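Fibrillarin-like rRNA/tRNA 2'-O-methyltransferase (PDB 1FBN) probably catalyses the guide-RNA-directed 2'-O-methylation of riboses in rRNA and tRNA, using S-adenosyl-L-methionine as the methyl donor. Local coordinates at residues L81-G86 with P108-E113; I100-E105 with E142-I147; I125-D130 with Q135-I140; D130-Q135 with Q156-I161. All blocks are in the same frame, centred on the assembly; numbering follows the deposited sequence.

Contact 1 of 4, residues L81-G86 with P108-E113; sequences LGASAG and PRIMRE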
loop_
_atom_site.group_PDB
_atom_site.type_symbol
_atom_site.label_atom_id
_atom_site.label_comp_id
_atom_site.label_asym_id
_atom_site.label_seq_id
_atom_site.Cartn_x
_atom_site.Cartn_y
_atom_site.Cartn_z
ATOM N N LEU A 81 6.857 3.360 0.626
ATOM C CA LEU A 81 7.884 3.298 1.661
ATOM C C LEU A 81 7.734 2.023 2.489
ATOM O O LEU A 81 6.635 1.687 2.930
ATOM C CB LEU A 81 7.775 4.526 2.575
ATOM C CG LEU A 81 7.671 5.902 1.902
ATOM C CD1 LEU A 81 7.295 6.967 2.916
ATOM C CD2 LEU A 81 8.972 6.254 1.212
ATOM N N GLY A 82 8.835 1.305 2.685
ATOM C CA GLY A 82 8.780 0.088 3.474
ATOM C C GLY A 82 9.332 -1.144 2.788
ATOM O O GLY A 82 9.206 -1.295 1.571
ATOM N N ALA A 83 9.931 -2.029 3.584
ATOM C CA ALA A 83 10.518 -3.275 3.091
ATOM C C ALA A 83 9.480 -4.151 2.401
ATOM O O ALA A 83 8.364 -4.326 2.891
ATOM C CB ALA A 83 11.164 -4.047 4.241
ATOM N N SER A 84 9.859 -4.707 1.258
ATOM C CA SER A 84 8.956 -5.564 0.509
ATOM C C SER A 84 9.704 -6.470 -0.451
ATOM O O SER A 84 10.754 -6.103 -0.980
ATOM C CB SER A 84 7.944 -4.721 -0.277
ATOM O OG SER A 84 7.070 -5.542 -1.042
ATOM N N ALA A 85 9.150 -7.665 -0.643
ATOM C CA ALA A 85 9.705 -8.649 -1.561
ATOM C C ALA A 85 8.976 -8.518 -2.907
ATOM O O ALA A 85 9.203 -9.310 -3.826
ATOM C CB ALA A 85 9.543 -10.057 -0.992
ATOM N N GLY A 86 8.082 -7.533 -2.999
ATOM C CA GLY A 86 7.349 -7.290 -4.229
ATOM C C GLY A 86 5.849 -7.523 -4.213
ATOM O O GLY A 86 5.163 -7.102 -5.142
ATOM N N PRO A 108 20.295 -3.071 -0.138
ATOM C CA PRO A 108 20.511 -3.561 -1.502
ATOM C C PRO A 108 19.932 -4.959 -1.704
ATOM O O PRO A 108 19.453 -5.284 -2.788
ATOM C CB PRO A 108 22.032 -3.573 -1.617
ATOM C CG PRO A 108 22.417 -2.388 -0.805
ATOM C CD PRO A 108 21.552 -2.541 0.423
ATOM N N ARG A 109 19.965 -5.777 -0.654
ATOM C CA ARG A 109 19.430 -7.137 -0.725
ATOM C C ARG A 109 17.909 -7.159 -0.811
ATOM O O ARG A 109 17.338 -8.089 -1.379
ATOM C CB ARG A 109 19.930 -7.985 0.442
ATOM C CG ARG A 109 21.388 -8.362 0.293
ATOM C CD ARG A 109 21.925 -9.081 1.512
ATOM N NE ARG A 109 23.170 -9.769 1.187
ATOM C CZ ARG A 109 23.232 -10.982 0.643
ATOM N NH1 ARG A 109 22.117 -11.653 0.372
ATOM N NH2 ARG A 109 24.408 -11.510 0.338
ATOM N N ILE A 110 17.256 -6.146 -0.241
ATOM C CA ILE A 110 15.799 -6.051 -0.323
ATOM C C ILE A 110 15.437 -5.533 -1.716
ATOM O O ILE A 110 14.486 -6.012 -2.337
ATOM C CB ILE A 110 15.201 -5.116 0.754
ATOM C CG1 ILE A 110 15.260 -5.794 2.122
ATOM C CG2 ILE A 110 13.744 -4.788 0.421
ATOM C CD1 ILE A 110 14.666 -4.967 3.222
HETATM N N MSE A 111 16.217 -4.573 -2.211
HETATM C CA MSE A 111 15.987 -4.011 -3.540
HETATM C C MSE A 111 16.229 -5.087 -4.600
HETATM O O MSE A 111 15.577 -5.105 -5.644
HETATM C CB MSE A 111 16.907 -2.809 -3.794
HETATM C CG MSE A 111 16.556 -2.014 -5.052
HETATM SE SE MSE A 111 14.897 -1.309 -4.945
HETATM C CE MSE A 111 15.295 0.185 -4.145
ATOM N N ARG A 112 17.160 -5.991 -4.316
ATOM C CA ARG A 112 17.485 -7.077 -5.233
ATOM C C ARG A 112 16.265 -7.988 -5.393
ATOM O O ARG A 112 15.900 -8.363 -6.509
ATOM C CB ARG A 112 18.671 -7.874 -4.688
ATOM C CG ARG A 112 19.351 -8.768 -5.698
ATOM C CD ARG A 112 20.506 -9.519 -5.049
ATOM N NE ARG A 112 21.483 -8.612 -4.452
ATOM C CZ ARG A 112 22.373 -8.962 -3.525
ATOM N NH1 ARG A 112 22.421 -10.210 -3.072
ATOM N NH2 ARG A 112 23.214 -8.057 -3.041
ATOM N N GLU A 113 15.622 -8.313 -4.273
ATOM C CA GLU A 113 14.439 -9.168 -4.277
ATOM C C GLU A 113 13.261 -8.453 -4.928
ATOM O O GLU A 113 12.523 -9.050 -5.715
ATOM C CB GLU A 113 14.077 -9.589 -2.852
ATOM C CG GLU A 113 15.194 -10.334 -2.142
ATOM C CD GLU A 113 14.773 -10.900 -0.798
ATOM O OE1 GLU A 113 13.917 -10.289 -0.116
ATOM O OE2 GLU A 113 15.311 -11.963 -0.420
#
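The carbonyl oxygen of Ser84 is buried here against a methyl group instead of a donor: CG2 of Ile110 sits 3.6 Å from Ser84 O, and that oxygen has no polar partner anywhere in the model. The same methyl lies 4.0 Å from Ser84 N, so it touches both the N and the O of this residue's backbone. It gets there because CG2 of Ile110 is trans to the backbone N, while CG1 stands beside that N (chi1 -73°) and carries CD1 to the neighbouring residue, 3.8 Å from Ala83 CB. The two branches of Ile110 thus meet successive residues of the loop, from the helix side. The loop is the glycine-rich turn between strand 77-81 and helix 87-95, the first such loop of the Rossmann-like methyltransferase fold, leading into the predicted S-adenosyl-L-methionine residues Thr87 and Thr88. Ser84 points its own CB away from helix 108-117 and uses the hydroxyl internally: OG accepts from Gly86 N at 3.0 Å with an angle of 160°, an ST turn that delivers Gly86 as the N-cap of helix 87-95. Further along, the contact thins. Ala85 CB comes only within 4.5 Å of OE1 of Glu113, and the two backbone oxygens, Ala85 O and Glu113 O, stand 3.8 Å apart where the contact is exposed to solvent. Ile110 also rests on Glu105, another predicted cofactor residue, at the end of strand 100-105.

Contact 2 of 4, residues I100-E105 with E142-I147; sequences IVYAIE and EKVDVI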
loop_
_atom_site.group_PDB
_atom_site.type_symbol
_atom_site.label_atom_id
_atom_site.label_comp_id
_atom_site.label_asym_id
_atom_site.label_seq_id
_atom_site.Cartn_x
_atom_site.Cartn_y
_atom_site.Cartn_z
ATOM N N ILE A 100 2.701 5.799 -11.780
ATOM C CA ILE A 100 4.061 5.440 -11.378
ATOM C C ILE A 100 4.141 5.120 -9.892
ATOM O O ILE A 100 3.428 5.705 -9.080
ATOM C CB ILE A 100 5.062 6.598 -11.670
ATOM C CG1 ILE A 100 5.167 6.838 -13.172
ATOM C CG2 ILE A 100 6.450 6.261 -11.143
ATOM C CD1 ILE A 100 6.068 7.982 -13.534
ATOM N N VAL A 101 5.017 4.181 -9.551
ATOM C CA VAL A 101 5.231 3.789 -8.167
ATOM C C VAL A 101 6.720 3.873 -7.836
ATOM O O VAL A 101 7.528 3.124 -8.389
ATOM C CB VAL A 101 4.756 2.351 -7.895
ATOM C CG1 VAL A 101 4.872 2.043 -6.414
ATOM C CG2 VAL A 101 3.327 2.171 -8.367
ATOM N N TYR A 102 7.080 4.824 -6.979
ATOM C CA TYR A 102 8.464 4.986 -6.550
ATOM C C TYR A 102 8.643 4.110 -5.320
ATOM O O TYR A 102 7.999 4.339 -4.292
ATOM C CB TYR A 102 8.752 6.440 -6.175
ATOM C CG TYR A 102 8.535 7.427 -7.296
ATOM C CD1 TYR A 102 9.477 7.574 -8.314
ATOM C CD2 TYR A 102 7.390 8.222 -7.332
ATOM C CE1 TYR A 102 9.286 8.491 -9.339
ATOM C CE2 TYR A 102 7.189 9.137 -8.350
ATOM C CZ TYR A 102 8.138 9.269 -9.352
ATOM O OH TYR A 102 7.928 10.170 -10.372
ATOM N N ALA A 103 9.498 3.100 -5.431
ATOM C CA ALA A 103 9.744 2.183 -4.325
ATOM C C ALA A 103 11.059 2.492 -3.616
ATOM O O ALA A 103 12.138 2.254 -4.164
ATOM C CB ALA A 103 9.736 0.747 -4.833
ATOM N N ILE A 104 10.961 3.006 -2.393
ATOM C CA ILE A 104 12.137 3.355 -1.597
ATOM C C ILE A 104 12.569 2.184 -0.711
ATOM O O ILE A 104 11.787 1.703 0.113
ATOM C CB ILE A 104 11.865 4.583 -0.679
ATOM C CG1 ILE A 104 11.186 5.713 -1.466
ATOM C CG2 ILE A 104 13.160 5.067 -0.029
ATOM C CD1 ILE A 104 11.974 6.238 -2.643
ATOM N N GLU A 105 13.808 1.726 -0.893
ATOM C CA GLU A 105 14.361 0.629 -0.094
ATOM C C GLU A 105 15.786 0.969 0.341
ATOM O O GLU A 105 16.580 1.470 -0.457
ATOM C CB GLU A 105 14.366 -0.692 -0.878
ATOM C CG GLU A 105 12.998 -1.193 -1.337
ATOM C CD GLU A 105 12.011 -1.414 -0.199
ATOM O OE1 GLU A 105 12.430 -1.527 0.973
ATOM O OE2 GLU A 105 10.797 -1.472 -0.479
ATOM N N GLU A 142 8.836 12.913 -8.250
ATOM C CA GLU A 142 7.995 14.056 -8.572
ATOM C C GLU A 142 6.857 14.100 -7.559
ATOM O O GLU A 142 6.653 13.137 -6.822
ATOM C CB GLU A 142 7.429 13.904 -9.982
ATOM C CG GLU A 142 8.500 13.617 -11.028
ATOM C CD GLU A 142 8.184 14.199 -12.393
ATOM O OE1 GLU A 142 7.204 14.970 -12.517
ATOM O OE2 GLU A 142 8.939 13.900 -13.344
ATOM N N LYS A 143 6.123 15.210 -7.508
ATOM C CA LYS A 143 5.008 15.318 -6.570
ATOM C C LYS A 143 4.052 14.136 -6.757
ATOM O O LYS A 143 3.682 13.792 -7.882
ATOM C CB LYS A 143 4.282 16.655 -6.734
ATOM C CG LYS A 143 4.984 17.835 -6.050
ATOM C CD LYS A 143 5.114 17.604 -4.545
ATOM C CE LYS A 143 5.347 18.889 -3.754
ATOM N NZ LYS A 143 6.660 19.533 -4.030
ATOM N N VAL A 144 3.709 13.481 -5.653
ATOM C CA VAL A 144 2.838 12.313 -5.693
ATOM C C VAL A 144 1.416 12.550 -5.201
ATOM O O VAL A 144 1.144 13.499 -4.467
ATOM C CB VAL A 144 3.461 11.122 -4.905
ATOM C CG1 VAL A 144 4.850 10.786 -5.458
ATOM C CG2 VAL A 144 3.543 11.443 -3.420
ATOM N N ASP A 145 0.517 11.661 -5.615
ATOM C CA ASP A 145 -0.892 11.720 -5.232
ATOM C C ASP A 145 -1.129 10.935 -3.949
ATOM O O ASP A 145 -1.992 11.277 -3.145
ATOM C CB ASP A 145 -1.758 11.118 -6.337
ATOM C CG ASP A 145 -1.569 11.812 -7.663
ATOM O OD1 ASP A 145 -2.082 12.938 -7.812
ATOM O OD2 ASP A 145 -0.899 11.242 -8.548
ATOM N N VAL A 146 -0.357 9.868 -3.772
ATOM C CA VAL A 146 -0.499 9.012 -2.607
ATOM C C VAL A 146 0.844 8.515 -2.085
ATOM O O VAL A 146 1.782 8.288 -2.848
ATOM C CB VAL A 146 -1.356 7.747 -2.954
ATOM C CG1 VAL A 146 -1.525 6.851 -1.726
ATOM C CG2 VAL A 146 -2.718 8.146 -3.506
ATOM N N ILE A 147 0.945 8.409 -0.767
ATOM C CA ILE A 147 2.135 7.852 -0.141
ATOM C C ILE A 147 1.616 6.644 0.627
ATOM O O ILE A 147 0.629 6.748 1.364
ATOM C CB ILE A 147 2.814 8.816 0.861
ATOM C CG1 ILE A 147 3.446 10.001 0.127
ATOM C CG2 ILE A 147 3.900 8.073 1.636
ATOM C CD1 ILE A 147 4.136 10.994 1.050
#
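Glu142 meets the phenol end of Tyr102, a side chain that reaches past a neighbouring strand of the Rossmann-like sheet. In this parallel part of the sheet, strand 77-81 runs between 100-105 and 144-149, so the two segments are joined by side chains rather than by strand pairing. At Glu142 it is the aliphatic part that does the touching: CG lies 3.6 Å from Tyr102 OH and CB 3.8 Å from the same oxygen. The chain bends at chi2 (-148°), and the carboxylate beyond CG ends up 21° from the ring plane, with OE1 in a long, weak ion pair to Lys77. Lys143 points its CB away from strand 100-105, and its NZ makes a weak hydrogen bond to Trp166 O of helix 156-167. Val144 comes back to the ring, its CG1 touching the CD2-CE2 side at an oblique slant, 4.1 Å from Tyr102 CD2. At Asp145 the chain turns a corner; its carboxylate is occupied by a salt bridge to Lys169 and a hydrogen bond to Lys77 N. Val146 and Ile147 then run on along the strand. Ile147 packs on Leu81, which in turn touches Ile104, so a side chain of strand 77-81 lies between the two at this level. Tyr102 itself leaves its strand with CG beside the backbone N (chi1 -60°), and one ring face is lined within its own strand by Ile100, whose CG2 sits 3.9 Å above the plane, shifted toward the rim.

Contact 3 of 4, residues I125-D130 with Q135-I140; sequences IPILGD and QEYANI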
loop_
_atom_site.group_PDB
_atom_site.type_symbol
_atom_site.label_atom_id
_atom_site.label_comp_id
_atom_site.label_asym_id
_atom_site.label_seq_id
_atom_site.Cartn_x
_atom_site.Cartn_y
_atom_site.Cartn_z
ATOM N N ILE A 125 9.423 2.324 -10.081
ATOM C CA ILE A 125 10.747 2.937 -10.114
ATOM C C ILE A 125 11.477 2.768 -8.784
ATOM O O ILE A 125 11.135 3.404 -7.787
ATOM C CB ILE A 125 10.643 4.429 -10.498
ATOM C CG1 ILE A 125 10.097 4.543 -11.921
ATOM C CG2 ILE A 125 11.997 5.115 -10.391
ATOM C CD1 ILE A 125 9.776 5.938 -12.323
ATOM N N PRO A 126 12.485 1.879 -8.756
ATOM C CA PRO A 126 13.292 1.586 -7.571
ATOM C C PRO A 126 14.229 2.728 -7.231
ATOM O O PRO A 126 14.857 3.312 -8.112
ATOM C CB PRO A 126 14.083 0.357 -8.004
ATOM C CG PRO A 126 14.310 0.611 -9.456
ATOM C CD PRO A 126 12.945 1.080 -9.908
ATOM N N ILE A 127 14.298 3.053 -5.945
ATOM C CA ILE A 127 15.165 4.116 -5.458
ATOM C C ILE A 127 15.822 3.656 -4.162
ATOM O O ILE A 127 15.144 3.466 -3.151
ATOM C CB ILE A 127 14.375 5.418 -5.191
ATOM C CG1 ILE A 127 13.733 5.916 -6.490
ATOM C CG2 ILE A 127 15.295 6.481 -4.591
ATOM C CD1 ILE A 127 12.741 7.038 -6.298
ATOM N N LEU A 128 17.132 3.421 -4.210
ATOM C CA LEU A 128 17.869 2.993 -3.025
ATOM C C LEU A 128 18.015 4.227 -2.141
ATOM O O LEU A 128 18.693 5.181 -2.514
ATOM C CB LEU A 128 19.250 2.452 -3.415
ATOM C CG LEU A 128 19.971 1.591 -2.372
ATOM C CD1 LEU A 128 19.303 0.235 -2.281
ATOM C CD2 LEU A 128 21.435 1.424 -2.750
ATOM N N GLY A 129 17.338 4.234 -0.999
ATOM C CA GLY A 129 17.423 5.385 -0.122
ATOM C C GLY A 129 16.917 5.147 1.281
ATOM O O GLY A 129 16.500 4.046 1.638
ATOM N N ASP A 130 16.979 6.201 2.083
ATOM C CA ASP A 130 16.543 6.176 3.472
ATOM C C ASP A 130 15.322 7.080 3.541
ATOM O O ASP A 130 15.425 8.279 3.289
ATOM C CB ASP A 130 17.673 6.720 4.361
ATOM C CG ASP A 130 17.347 6.686 5.851
ATOM O OD1 ASP A 130 16.172 6.494 6.234
ATOM O OD2 ASP A 130 18.290 6.877 6.651
ATOM N N GLN A 135 15.018 14.279 1.319
ATOM C CA GLN A 135 15.683 15.290 0.497
ATOM C C GLN A 135 16.693 14.672 -0.460
ATOM O O GLN A 135 16.979 15.239 -1.513
ATOM C CB GLN A 135 16.379 16.344 1.363
ATOM C CG GLN A 135 17.546 15.834 2.200
ATOM C CD GLN A 135 17.114 15.180 3.507
ATOM O OE1 GLN A 135 15.920 15.092 3.821
ATOM N NE2 GLN A 135 18.095 14.732 4.287
ATOM N N GLU A 136 17.210 13.499 -0.100
ATOM C CA GLU A 136 18.192 12.808 -0.926
ATOM C C GLU A 136 17.642 12.313 -2.260
ATOM O O GLU A 136 18.385 12.213 -3.236
ATOM C CB GLU A 136 18.845 11.659 -0.154
ATOM C CG GLU A 136 19.784 12.116 0.959
ATOM C CD GLU A 136 20.602 10.977 1.562
ATOM O OE1 GLU A 136 20.169 9.810 1.476
ATOM O OE2 GLU A 136 21.683 11.250 2.131
ATOM N N TYR A 137 16.354 11.986 -2.305
ATOM C CA TYR A 137 15.743 11.528 -3.554
ATOM C C TYR A 137 14.700 12.501 -4.125
ATOM O O TYR A 137 13.915 12.140 -5.005
ATOM C CB TYR A 137 15.161 10.114 -3.407
ATOM C CG TYR A 137 14.327 9.868 -2.168
ATOM C CD1 TYR A 137 12.970 10.188 -2.142
ATOM C CD2 TYR A 137 14.885 9.265 -1.037
ATOM C CE1 TYR A 137 12.188 9.907 -1.020
ATOM C CE2 TYR A 137 14.113 8.980 0.088
ATOM C CZ TYR A 137 12.766 9.302 0.092
ATOM O OH TYR A 137 11.994 9.017 1.201
ATOM N N ALA A 138 14.741 13.750 -3.662
ATOM C CA ALA A 138 13.804 14.779 -4.108
ATOM C C ALA A 138 13.977 15.209 -5.570
ATOM O O ALA A 138 13.066 15.798 -6.152
ATOM C CB ALA A 138 13.855 15.985 -3.176
ATOM N N ASN A 139 15.144 14.944 -6.155
ATOM C CA ASN A 139 15.374 15.289 -7.559
ATOM C C ASN A 139 14.960 14.134 -8.485
ATOM O O ASN A 139 15.190 14.188 -9.695
ATOM C CB ASN A 139 16.840 15.665 -7.817
ATOM C CG ASN A 139 17.160 17.114 -7.449
ATOM O OD1 ASN A 139 16.269 17.925 -7.206
ATOM N ND2 ASN A 139 18.444 17.442 -7.428
ATOM N N ILE A 140 14.363 13.088 -7.910
ATOM C CA ILE A 140 13.913 11.923 -8.682
ATOM C C ILE A 140 12.401 11.763 -8.554
ATOM O O ILE A 140 11.693 11.569 -9.546
ATOM C CB ILE A 140 14.556 10.604 -8.173
ATOM C CG1 ILE A 140 16.076 10.729 -8.114
ATOM C CG2 ILE A 140 14.165 9.443 -9.088
ATOM C CD1 ILE A 140 16.753 9.538 -7.469
HETATM O O HOH W 1 17.518 8.869 1.214
#
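Ile127 and Tyr137 form the tight part of this contact, with CG2 of Ile127 3.8 Å from CB of Tyr137 and the two side chains at roughly a right angle. The other arm of the isoleucine runs past Ile140 in the opposite sense, bringing Ile127 CD1 to 3.9 Å from Ile140 CG2. Tyr137 holds its ring in the crowded position between its backbone N and carbonyl carbon (chi1 47°), which swings it back over the end of strand 124-128. There its rim approaches the backbone: Tyr137 CE2 is 3.5 Å from Asp130 O, which lies at the ring edge, near its plane. Gly129, without a side chain, lets the ring settle close by. The phenol OH is hydrogen-bonded to Asn163 OD1 of helix 156-167, and the ring of Phe167 meets that of Tyr137 with planes about 15° apart.

The side toward Asp130 and Glu136 is wetter and looser. A water accepts from Asp130 N at 2.9 Å and lies 2.8 Å from Glu136 OE1, so it can link the glutamate to the backbone of Asp130, though it has more acceptors in reach than protons to give. Asp130 OD2 is 6.2 Å from Glu136 OE1, and OD1 is taken by Asn132 N. Ile140, although it packs on Ile127, is itself exposed. This is the loop after strand 124-128, the position where class I methyltransferases commonly carry an acidic residue near the adenine of S-adenosyl-L-methionine; Asp130 is predicted to bind that cofactor.

Contact 4 of 4, residues D130-Q135 with Q156-I161; sequences DANKPQ and QAEILI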
loop_
_atom_site.group_PDB
_atom_site.type_symbol
_atom_site.label_atom_id
_atom_site.label_comp_id
_atom_site.label_asym_id
_atom_site.label_seq_id
_atom_site.Cartn_x
_atom_site.Cartn_y
_atom_site.Cartn_z
ATOM N N ASP A 130 16.979 6.201 2.083
ATOM C CA ASP A 130 16.543 6.176 3.472
ATOM C C ASP A 130 15.322 7.080 3.541
ATOM O O ASP A 130 15.425 8.279 3.289
ATOM C CB ASP A 130 17.673 6.720 4.361
ATOM C CG ASP A 130 17.347 6.686 5.851
ATOM O OD1 ASP A 130 16.172 6.494 6.234
ATOM O OD2 ASP A 130 18.290 6.877 6.651
ATOM N N ALA A 131 14.172 6.505 3.885
ATOM C CA ALA A 131 12.933 7.273 3.976
ATOM C C ALA A 131 13.008 8.383 5.018
ATOM O O ALA A 131 12.191 9.304 5.001
ATOM C CB ALA A 131 11.760 6.358 4.265
ATOM N N ASN A 132 13.985 8.292 5.917
ATOM C CA ASN A 132 14.169 9.297 6.956
ATOM C C ASN A 132 14.931 10.516 6.419
ATOM O O ASN A 132 15.090 11.519 7.116
ATOM C CB ASN A 132 14.896 8.684 8.155
ATOM C CG ASN A 132 14.822 9.556 9.390
ATOM O OD1 ASN A 132 13.761 10.093 9.727
ATOM N ND2 ASN A 132 15.952 9.705 10.074
ATOM N N LYS A 133 15.396 10.417 5.174
ATOM C CA LYS A 133 16.119 11.502 4.502
ATOM C C LYS A 133 15.530 11.661 3.101
ATOM O O LYS A 133 16.190 11.361 2.107
ATOM C CB LYS A 133 17.615 11.181 4.380
ATOM C CG LYS A 133 18.334 10.905 5.693
ATOM C CD LYS A 133 19.822 10.688 5.452
ATOM C CE LYS A 133 20.465 9.852 6.551
ATOM N NZ LYS A 133 20.266 10.415 7.910
ATOM N N PRO A 134 14.276 12.144 3.006
ATOM C CA PRO A 134 13.596 12.335 1.721
ATOM C C PRO A 134 14.244 13.342 0.773
ATOM O O PRO A 134 14.053 13.255 -0.444
ATOM C CB PRO A 134 12.187 12.761 2.141
ATOM C CG PRO A 134 12.427 13.481 3.421
ATOM C CD PRO A 134 13.412 12.580 4.118
ATOM N N GLN A 135 15.018 14.279 1.319
ATOM C CA GLN A 135 15.683 15.290 0.497
ATOM C C GLN A 135 16.693 14.672 -0.460
ATOM O O GLN A 135 16.979 15.239 -1.513
ATOM C CB GLN A 135 16.379 16.344 1.363
ATOM C CG GLN A 135 17.546 15.834 2.200
ATOM C CD GLN A 135 17.114 15.180 3.507
ATOM O OE1 GLN A 135 15.920 15.092 3.821
ATOM N NE2 GLN A 135 18.095 14.732 4.287
ATOM N N GLN A 156 7.844 5.959 12.436
ATOM C CA GLN A 156 7.093 5.799 11.192
ATOM C C GLN A 156 6.144 6.956 10.880
ATOM O O GLN A 156 6.029 7.364 9.725
ATOM C CB GLN A 156 6.352 4.461 11.171
ATOM C CG GLN A 156 5.326 4.280 12.266
ATOM C CD GLN A 156 4.795 2.867 12.306
ATOM O OE1 GLN A 156 3.987 2.475 11.467
ATOM N NE2 GLN A 156 5.262 2.085 13.270
ATOM N N ALA A 157 5.498 7.515 11.902
ATOM C CA ALA A 157 4.582 8.634 11.686
ATOM C C ALA A 157 5.314 9.887 11.199
ATOM O O ALA A 157 4.910 10.486 10.202
ATOM C CB ALA A 157 3.773 8.938 12.951
ATOM N N GLU A 158 6.401 10.265 11.874
ATOM C CA GLU A 158 7.150 11.453 11.466
ATOM C C GLU A 158 7.740 11.255 10.071
ATOM O O GLU A 158 7.901 12.220 9.327
ATOM C CB GLU A 158 8.250 11.818 12.475
ATOM C CG GLU A 158 9.475 10.914 12.445
ATOM C CD GLU A 158 10.716 11.568 13.039
ATOM O OE1 GLU A 158 11.441 12.255 12.285
ATOM O OE2 GLU A 158 10.970 11.388 14.253
ATOM N N ILE A 159 8.039 10.006 9.714
ATOM C CA ILE A 159 8.578 9.710 8.388
ATOM C C ILE A 159 7.520 10.018 7.326
ATOM O O ILE A 159 7.842 10.589 6.286
ATOM C CB ILE A 159 9.053 8.232 8.246
ATOM C CG1 ILE A 159 10.353 8.006 9.024
ATOM C CG2 ILE A 159 9.283 7.884 6.772
ATOM C CD1 ILE A 159 10.842 6.570 8.975
ATOM N N LEU A 160 6.264 9.655 7.593
ATOM C CA LEU A 160 5.181 9.917 6.646
ATOM C C LEU A 160 4.996 11.420 6.495
ATOM O O LEU A 160 4.812 11.916 5.385
ATOM C CB LEU A 160 3.863 9.292 7.119
ATOM C CG LEU A 160 2.639 9.461 6.199
ATOM C CD1 LEU A 160 2.827 8.664 4.914
ATOM C CD2 LEU A 160 1.373 9.005 6.901
ATOM N N ILE A 161 5.067 12.132 7.619
ATOM C CA ILE A 161 4.900 13.585 7.647
ATOM C C ILE A 161 6.026 14.269 6.892
ATOM O O ILE A 161 5.786 15.180 6.103
ATOM C CB ILE A 161 4.849 14.126 9.102
ATOM C CG1 ILE A 161 3.571 13.647 9.795
ATOM C CG2 ILE A 161 4.916 15.652 9.113
ATOM C CD1 ILE A 161 3.556 13.892 11.287
#
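Asn132 offers its backbone N to OD1 of Asp130 at 2.8 Å, a fairly straight bond (158°) that arrives from above the carboxylate plane, 49° out of it. This is an Asx turn, and it lies within a type I beta turn closed by Lys133 N donating to Asp130 O at 2.9 Å. Together they fold residues 130-133 into a compact bend that sets Ala131 against helix 156-167. Ile159 is the residue that meets it: its CG2 branch lies 3.7 Å from Ala131 O and 3.8 Å from Ala131 CB, while Asn163, one turn further along the helix, donates from ND2 to that same carbonyl oxygen. The bend is the loop leaving strand 124-128 in the Rossmann-like methyltransferase fold, and Asp130 and Ala131 are both predicted to contact S-adenosyl-L-methionine; Ile159 also packs on Gln153, another predicted cofactor residue. Asn132 throws its CG trans to the backbone N (chi1 -166°), which carries the amide across Ile159 at about a right angle, with OD1 4.1 Å from Ile159 CG1. That oxygen accepts a hydrogen bond from Lys162 NZ. The extended chain of Glu158 brings OE1 to 4.1 Å from Asn132 OD1, the amide and carboxylate being turned well away from coplanar; the nearby Lys162 also makes a long, weak ion pair with Glu158 and would probably ease the meeting of these two oxygens.

Overall arrangement
From the N terminus, contact 1 closes first, bringing helix 108-117 back to the loop after strand 77-81. Contact 2 opens at strand 100-105, before contact 1 has closed, so the two cross; it shuts only at strand 144-149. Within that span lies contact 3, a short closure between the end of strand 124-128 and the loop just after it. Contact 4 starts from the shared Asp130, crosses both contacts 2 and 3, and carries the chain on to helix 156-167. Contact 1 is complete before contacts 3 and 4 begin. Together they tie edge strand 124-128 and three inner strands to two helices, contacts 1, 3 and 4 at or beside the predicted cofactor residues, the packing of contact 2 further along the sheet.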